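Local structure of acyl-CoA dehydrogenase FadE3 (Mycobacterium smegmatis, 4IV6) at residues 240-243 against 244-248; 297-300 against 301-305; 315-318 against 319-323; 373-376 against 377-381. The protein belongs to the acyl-CoA dehydrogenase family of flavoproteins and holds dihydroflavine-adenine dinucleotide in a four-chain assembly. One frame throughout, in Å; residues are numbered along the deposited sequence.

Interaction 1: residues 240-243 against 244-248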
# COMPACT_ATOMS: atom_id res chain seq x y z
N LYS B 240 -17.13 -27.26 -3.88
CA LYS B 240 -17.27 -27.78 -2.54
C LYS B 240 -15.91 -28.19 -1.97
O LYS B 240 -15.57 -27.88 -0.82
CB LYS B 240 -18.28 -28.94 -2.61
CG LYS B 240 -19.13 -29.13 -1.40
CD LYS B 240 -19.94 -27.91 -1.01
CE LYS B 240 -20.03 -27.90 0.51
NZ LYS B 240 -20.83 -26.77 1.06
N GLY B 241 -15.09 -28.83 -2.80
CA GLY B 241 -13.72 -29.14 -2.46
C GLY B 241 -12.85 -27.90 -2.20
O GLY B 241 -11.98 -27.95 -1.34
N LEU B 242 -13.12 -26.81 -2.92
CA LEU B 242 -12.38 -25.54 -2.72
C LEU B 242 -12.62 -24.86 -1.37
O LEU B 242 -11.83 -24.04 -0.94
CB LEU B 242 -12.71 -24.53 -3.83
CG LEU B 242 -12.21 -24.85 -5.24
CD1 LEU B 242 -12.85 -23.91 -6.25
CD2 LEU B 242 -10.70 -24.77 -5.30
N GLU B 243 -13.70 -25.18 -0.69
CA GLU B 243 -13.86 -24.72 0.69
C GLU B 243 -12.68 -25.22 1.54
O GLU B 243 -11.99 -24.42 2.20
CB GLU B 243 -15.19 -25.21 1.24
CG GLU B 243 -16.40 -24.57 0.58
CD GLU B 243 -17.74 -25.08 1.10
OE1 GLU B 243 -17.76 -25.96 1.99
OE2 GLU B 243 -18.78 -24.59 0.61
N VAL B 244 -12.43 -26.53 1.50
CA VAL B 244 -11.28 -27.13 2.19
C VAL B 244 -9.97 -26.59 1.62
O VAL B 244 -9.05 -26.22 2.36
CB VAL B 244 -11.29 -28.68 2.07
CG1 VAL B 244 -10.07 -29.27 2.72
CG2 VAL B 244 -12.54 -29.25 2.72
N GLY B 245 -9.89 -26.55 0.29
CA GLY B 245 -8.65 -26.15 -0.36
C GLY B 245 -8.23 -24.71 -0.02
O GLY B 245 -7.08 -24.45 0.29
N ARG B 246 -9.17 -23.79 -0.08
CA ARG B 246 -8.86 -22.42 0.24
C ARG B 246 -8.46 -22.25 1.73
O ARG B 246 -7.56 -21.51 2.04
CB ARG B 246 -10.05 -21.53 -0.12
CG ARG B 246 -10.20 -21.34 -1.62
CD ARG B 246 -11.55 -20.76 -1.98
NE ARG B 246 -11.59 -20.42 -3.40
CZ ARG B 246 -12.69 -20.33 -4.15
NH1 ARG B 246 -13.87 -20.57 -3.64
NH2 ARG B 246 -12.60 -20.03 -5.41
N LEU B 247 -9.15 -22.95 2.63
CA LEU B 247 -8.80 -22.90 4.06
C LEU B 247 -7.40 -23.45 4.32
O LEU B 247 -6.63 -22.86 5.09
CB LEU B 247 -9.83 -23.59 4.94
CG LEU B 247 -11.17 -22.87 5.08
CD1 LEU B 247 -12.20 -23.77 5.76
CD2 LEU B 247 -11.03 -21.54 5.81
N GLN B 248 -7.05 -24.56 3.67
CA GLN B 248 -5.72 -25.12 3.84
C GLN B 248 -4.64 -24.22 3.26
O GLN B 248 -3.58 -24.07 3.85
CB GLN B 248 -5.60 -26.56 3.35
CG GLN B 248 -5.79 -26.76 1.86
CD GLN B 248 -4.47 -26.84 1.07
OE1 GLN B 248 -3.38 -26.54 1.62
NE2 GLN B 248 -4.56 -27.24 -0.23
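The guanidinium of Arg246 carries the methyl CD1 of Leu242 over one face, 3.9 Å above its plane and displaced toward the rim, where NH2 of Arg246 is 4.0 Å from CD1. The side chain of Leu242 offers only carbon to the guanidinium; the contact is apolar cover on a flat cation one helical turn further on. Arg246 reaches this place because CG lies beside its backbone N (chi1 -73°) and the chain then runs extended to NE, with its aliphatic start over the Leu242 carbonyl: CG of Arg246 is 3.2 Å from O of Leu242. The same carbonyl accepts a hydrogen bond from N of Arg246 at 2.8 Å. A second flat group, the carboxylate of Glu243, is approached by Lys240 on the syn side of OE2. NZ of Lys240 and OE2 of Glu243, 3.0 Å apart, form a salt bridge 24° out of the carboxylate plane, with a weak bond to OE1. Outside the two segments, Glu243 packs on Asp316 and Leu247 on Ala319, both of helix 316-340. Such i to i+4 pairing of leucine with arginine is ordinary alpha-helical packing, here on helix 234-270 of the largely helical C-terminal domain of an acyl-CoA dehydrogenase.

Interaction 2: residues 297-300 against 301-305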
# COMPACT_ATOMS: atom_id res chain seq x y z
N ALA B 297 -4.67 -10.40 12.52
CA ALA B 297 -5.90 -10.25 11.69
C ALA B 297 -6.14 -11.47 10.82
O ALA B 297 -7.26 -12.00 10.73
CB ALA B 297 -5.81 -8.98 10.83
N ALA B 298 -5.08 -11.95 10.19
CA ALA B 298 -5.20 -13.05 9.26
C ALA B 298 -5.54 -14.34 9.95
O ALA B 298 -6.38 -15.12 9.45
CB ALA B 298 -3.93 -13.18 8.45
N ARG B 299 -4.92 -14.59 11.12
CA ARG B 299 -5.25 -15.82 11.86
C ARG B 299 -6.68 -15.75 12.42
O ARG B 299 -7.39 -16.75 12.45
CB ARG B 299 -4.24 -16.11 12.96
CG ARG B 299 -2.81 -16.35 12.46
CD ARG B 299 -1.92 -16.83 13.60
NE ARG B 299 -2.20 -18.22 13.87
CZ ARG B 299 -2.87 -18.72 14.91
NH1 ARG B 299 -3.34 -17.94 15.86
NH2 ARG B 299 -3.06 -20.05 15.00
N SER B 300 -7.11 -14.56 12.84
CA SER B 300 -8.46 -14.39 13.38
C SER B 300 -9.50 -14.69 12.31
O SER B 300 -10.48 -15.42 12.54
CB SER B 300 -8.70 -12.99 13.95
OG SER B 300 -7.87 -12.73 15.08
N LEU B 301 -9.26 -14.16 11.12
CA LEU B 301 -10.13 -14.41 9.97
C LEU B 301 -10.17 -15.92 9.63
O LEU B 301 -11.25 -16.52 9.52
CB LEU B 301 -9.68 -13.55 8.77
CG LEU B 301 -10.64 -13.39 7.58
CD1 LEU B 301 -10.04 -12.43 6.56
CD2 LEU B 301 -10.93 -14.70 6.91
N LEU B 302 -9.00 -16.53 9.54
CA LEU B 302 -8.87 -17.97 9.27
C LEU B 302 -9.66 -18.85 10.27
O LEU B 302 -10.40 -19.75 9.87
CB LEU B 302 -7.40 -18.36 9.23
CG LEU B 302 -7.09 -19.85 9.12
CD1 LEU B 302 -7.60 -20.43 7.83
CD2 LEU B 302 -5.59 -20.08 9.29
N LEU B 303 -9.49 -18.56 11.56
CA LEU B 303 -10.13 -19.36 12.59
C LEU B 303 -11.64 -19.13 12.54
O LEU B 303 -12.41 -20.08 12.69
CB LEU B 303 -9.52 -19.09 13.98
CG LEU B 303 -8.06 -19.58 14.06
CD1 LEU B 303 -7.43 -19.06 15.34
CD2 LEU B 303 -7.93 -21.11 14.03
N SER B 304 -12.06 -17.88 12.29
CA SER B 304 -13.50 -17.60 12.11
C SER B 304 -14.09 -18.41 10.95
O SER B 304 -15.14 -19.07 11.09
CB SER B 304 -13.75 -16.10 11.89
OG SER B 304 -15.08 -15.89 11.45
N ALA B 305 -13.41 -18.38 9.81
CA ALA B 305 -13.88 -19.15 8.67
C ALA B 305 -13.86 -20.65 8.93
O ALA B 305 -14.79 -21.34 8.54
CB ALA B 305 -13.11 -18.80 7.40
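Helix 282-310 belongs to the C-terminal helical bundle of the acyl-CoA dehydrogenase fold, and at 297-305 it is regular alpha-helix whose side chains are shared among neighbouring helices of the bundle, helix 68-81 and a second subunit. Four successive i to i+4 hydrogen bonds join the two segments, among them N of Leu303 to O of Arg299 at 2.9 Å and N of Ser304 to O of Ser300 at 2.9 Å. The side-chain meeting is looser: NH1 of Arg299 approaches CD1 of Leu303 to 4.3 Å, the methyl standing oblique to the guanidinium. Leu303 also leans on the backbone, since its CG, placed beside its own N and anti to its carbonyl carbon (chi1 -68°), comes within 3.3 Å of O of Arg299. Leu302 takes a different first torsion, CG anti to N (chi1 173°), and packs against Ala250 and Thr254 of helix 234-270. CB of Leu302 nevertheless touches O of Ala298 at 3.4 Å. The polar ends find partners outside the two segments: Arg299 forms a salt bridge through NE to Glu76, Ser300 OG turns back along its own helix to the O of Tyr296, and Ser304 OG bonds Tyr296 OH of the second subunit. The chemistry thus separates two tasks: main-chain bonds hold the turn, with only a loose side-chain contact beside them, while the arginine charge and both serine hydroxyls are satisfied from further away.

Interaction 3: residues 315-318 against 319-323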
# COMPACT_ATOMS: atom_id res chain seq x y z
N CYS B 315 -19.78 -20.90 4.30
CA CYS B 315 -18.39 -20.51 4.52
C CYS B 315 -17.62 -20.40 3.22
O CYS B 315 -16.39 -20.27 3.26
CB CYS B 315 -17.72 -21.57 5.39
SG CYS B 315 -17.70 -23.15 4.52
N ASP B 316 -18.30 -20.45 2.07
CA ASP B 316 -17.61 -20.48 0.79
C ASP B 316 -16.89 -19.14 0.52
O ASP B 316 -15.72 -19.11 0.15
CB ASP B 316 -18.52 -20.92 -0.37
CG ASP B 316 -19.76 -20.04 -0.56
OD1 ASP B 316 -20.04 -19.11 0.23
OD2 ASP B 316 -20.46 -20.31 -1.55
N MET B 317 -17.58 -18.04 0.75
CA MET B 317 -16.98 -16.70 0.59
C MET B 317 -15.90 -16.48 1.66
O MET B 317 -14.83 -15.93 1.38
CB MET B 317 -18.06 -15.63 0.69
CG MET B 317 -17.53 -14.19 0.54
SD MET B 317 -18.88 -13.00 0.67
CE MET B 317 -19.05 -12.80 2.42
N GLU B 318 -16.18 -16.90 2.88
CA GLU B 318 -15.27 -16.67 3.99
C GLU B 318 -13.94 -17.42 3.80
O GLU B 318 -12.87 -16.90 4.10
CB GLU B 318 -15.97 -17.04 5.31
CG GLU B 318 -17.11 -16.10 5.68
CD GLU B 318 -18.46 -16.42 5.06
OE1 GLU B 318 -18.59 -17.30 4.14
OE2 GLU B 318 -19.42 -15.74 5.51
N ALA B 319 -14.02 -18.64 3.25
CA ALA B 319 -12.82 -19.39 2.89
C ALA B 319 -11.96 -18.69 1.83
O ALA B 319 -10.74 -18.65 1.96
CB ALA B 319 -13.17 -20.79 2.44
N GLY B 320 -12.59 -18.15 0.80
CA GLY B 320 -11.88 -17.37 -0.22
C GLY B 320 -11.26 -16.10 0.36
O GLY B 320 -10.13 -15.73 0.03
N MET B 321 -12.00 -15.43 1.26
CA MET B 321 -11.46 -14.25 1.94
C MET B 321 -10.23 -14.61 2.78
O MET B 321 -9.23 -13.88 2.79
CB MET B 321 -12.52 -13.58 2.80
CG MET B 321 -13.59 -12.90 1.97
SD MET B 321 -14.82 -12.10 3.00
CE MET B 321 -15.57 -10.95 1.82
N ALA B 322 -10.30 -15.76 3.45
CA ALA B 322 -9.20 -16.20 4.28
C ALA B 322 -7.97 -16.44 3.41
O ALA B 322 -6.85 -16.03 3.75
CB ALA B 322 -9.58 -17.46 5.05
N LYS B 323 -8.19 -17.09 2.27
CA LYS B 323 -7.07 -17.39 1.36
C LYS B 323 -6.46 -16.12 0.81
O LYS B 323 -5.24 -15.97 0.76
CB LYS B 323 -7.57 -18.32 0.25
CG LYS B 323 -6.50 -18.89 -0.67
CD LYS B 323 -6.14 -17.94 -1.81
CE LYS B 323 -5.36 -18.70 -2.89
NZ LYS B 323 -4.98 -17.83 -4.02
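Met321 reaches back along the helix to Met317, and the first three atoms of its chain follow one carbonyl oxygen before the methyl reaches the other methionine. CB lies 3.6 Å from O of Met317 and about as far from the carbonyl of Glu318. CG, set beside the backbone N by chi1 of -71°, comes nearer, 3.3 Å from O of Met317. SD makes a longer approach to the same oxygen, and the extended chain then delivers CE to the side chain of Met317. There the Met321 methyl lies 4.0 Å from CG of Met317 and as close to its CE, the latter turned alongside by the bend at chi3 (84°). The two chains slant across one another, with ordinary van der Waals spacing. Beneath them, N of Met321 bonds O of Met317 at 2.9 Å. At the start of the helix Cys315 holds the N-cap position, and its O receives N of Ala319 at 2.9 Å. OD1 of Asp316 accepts the N of Met317 at 2.7 Å from above the carboxylate plane, and also pairs with Arg383, which takes Glu318 as a second acidic partner. The buried thioether chains supply apolar packing toward helix 369-383, and Arg383, bridged to both Asp316 and Glu318, probably offsets their negative charges beside the methionines.

Interaction 4: residues 373-376 against 377-381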
# COMPACT_ATOMS: atom_id res chain seq x y z
N ARG B 373 -10.55 -12.68 -6.12
CA ARG B 373 -11.32 -11.43 -5.91
C ARG B 373 -12.58 -11.43 -6.74
O ARG B 373 -13.63 -10.98 -6.28
CB ARG B 373 -10.51 -10.18 -6.27
CG ARG B 373 -9.36 -9.88 -5.35
CD ARG B 373 -8.87 -8.45 -5.49
NE ARG B 373 -7.81 -8.18 -4.51
CZ ARG B 373 -6.53 -8.54 -4.67
NH1 ARG B 373 -6.12 -9.15 -5.77
NH2 ARG B 373 -5.65 -8.26 -3.72
N ASN B 374 -12.49 -11.91 -7.99
CA ASN B 374 -13.69 -12.01 -8.85
C ASN B 374 -14.76 -12.85 -8.17
O ASN B 374 -15.95 -12.52 -8.22
CB ASN B 374 -13.40 -12.67 -10.22
CG ASN B 374 -12.54 -11.82 -11.14
OD1 ASN B 374 -12.41 -10.57 -11.00
ND2 ASN B 374 -11.96 -12.50 -12.12
N VAL B 375 -14.34 -13.96 -7.58
CA VAL B 375 -15.27 -14.91 -6.98
C VAL B 375 -15.92 -14.27 -5.76
O VAL B 375 -17.13 -14.35 -5.57
CB VAL B 375 -14.53 -16.21 -6.58
CG1 VAL B 375 -15.36 -17.06 -5.62
CG2 VAL B 375 -14.19 -17.05 -7.82
N ILE B 376 -15.11 -13.57 -4.98
CA ILE B 376 -15.57 -12.88 -3.77
C ILE B 376 -16.57 -11.76 -4.10
O ILE B 376 -17.61 -11.63 -3.43
CB ILE B 376 -14.38 -12.37 -2.94
CG1 ILE B 376 -13.65 -13.56 -2.27
CG2 ILE B 376 -14.82 -11.39 -1.85
CD1 ILE B 376 -12.28 -13.21 -1.78
N ALA B 377 -16.30 -10.99 -5.17
CA ALA B 377 -17.23 -9.90 -5.55
C ALA B 377 -18.62 -10.45 -5.88
O ALA B 377 -19.63 -9.92 -5.45
CB ALA B 377 -16.68 -9.09 -6.71
N LYS B 378 -18.64 -11.54 -6.63
CA LYS B 378 -19.88 -12.16 -7.05
C LYS B 378 -20.63 -12.73 -5.84
O LYS B 378 -21.86 -12.59 -5.74
CB LYS B 378 -19.55 -13.26 -8.06
CG LYS B 378 -20.73 -13.92 -8.71
CD LYS B 378 -20.25 -14.83 -9.85
CE LYS B 378 -21.14 -16.05 -9.99
NZ LYS B 378 -22.44 -15.69 -10.61
N GLN B 379 -19.88 -13.35 -4.92
CA GLN B 379 -20.43 -13.89 -3.68
C GLN B 379 -20.99 -12.78 -2.79
O GLN B 379 -22.08 -12.91 -2.23
CB GLN B 379 -19.38 -14.73 -2.91
CG GLN B 379 -19.05 -16.08 -3.57
CD GLN B 379 -17.75 -16.69 -3.05
OE1 GLN B 379 -16.84 -15.98 -2.58
NE2 GLN B 379 -17.63 -18.02 -3.16
N LEU B 380 -20.26 -11.67 -2.67
CA LEU B 380 -20.78 -10.55 -1.90
C LEU B 380 -22.12 -10.07 -2.41
O LEU B 380 -23.01 -9.77 -1.63
CB LEU B 380 -19.79 -9.38 -1.87
CG LEU B 380 -18.60 -9.60 -0.95
CD1 LEU B 380 -17.50 -8.64 -1.31
CD2 LEU B 380 -18.99 -9.44 0.53
N VAL B 381 -22.26 -10.00 -3.73
CA VAL B 381 -23.52 -9.59 -4.34
C VAL B 381 -24.64 -10.64 -4.14
O VAL B 381 -25.78 -10.28 -3.82
CB VAL B 381 -23.29 -9.23 -5.83
CG1 VAL B 381 -24.63 -9.16 -6.61
CG2 VAL B 381 -22.52 -7.91 -5.91
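The carbonyl O of Ile376 receives N of Leu380 at 2.8 Å, in an i to i+4 bond of alpha-helix 369-383, within the C-terminal domain of the acyl-CoA dehydrogenase fold. Above that bond the two side chains run side by side and point the same way, CG2 of Ile376 meeting CD1 of Leu380 at 3.9 Å. On the adjoining face Val375 and Gln379 are similarly aligned. Gln379 CG sits beside its backbone N (chi1 -71°) and the chain beyond is extended, which lays its CG 3.3 Å from O of Val375. CG1 of Ile376 passes at a slant 4.0 Å from OE1 of Gln379. Toward the bundle, Ile376 packs on Met321 and Leu380 on Met317. Arg373 instead makes a salt bridge through NE to Asp290 of the second subunit, and Asn374 touches the bound dihydroflavine-adenine dinucleotide, so one short helix joins bundle, subunit interface and the dihydroflavine-adenine dinucleotide pocket. The amide of Gln379 rests against a methyl group: CG1 of Val375 is 3.5 Å from its NE2 and equally close to its CD.

How the interactions relate
The four contacts illustrate how local helical turns build a larger core. They follow one another along the chain on helices 234-270, 282-310, 316-340 and 369-383, all belonging to the C-terminal domain. Interaction 3 is the hub: its centre lies 9 Å from that of interaction 1 and 10 Å from those of interactions 2 and 4, and it touches all three. Interaction 1 also touches interactions 2 and 4, at 15 and 16 Å between centres, whereas interactions 2 and 4 stay about 9 Å apart at their nearest atoms. Interactions 2, 3 and 4 all meet the second subunit, so helices that pack together within one chain also contribute to the contact between subunits.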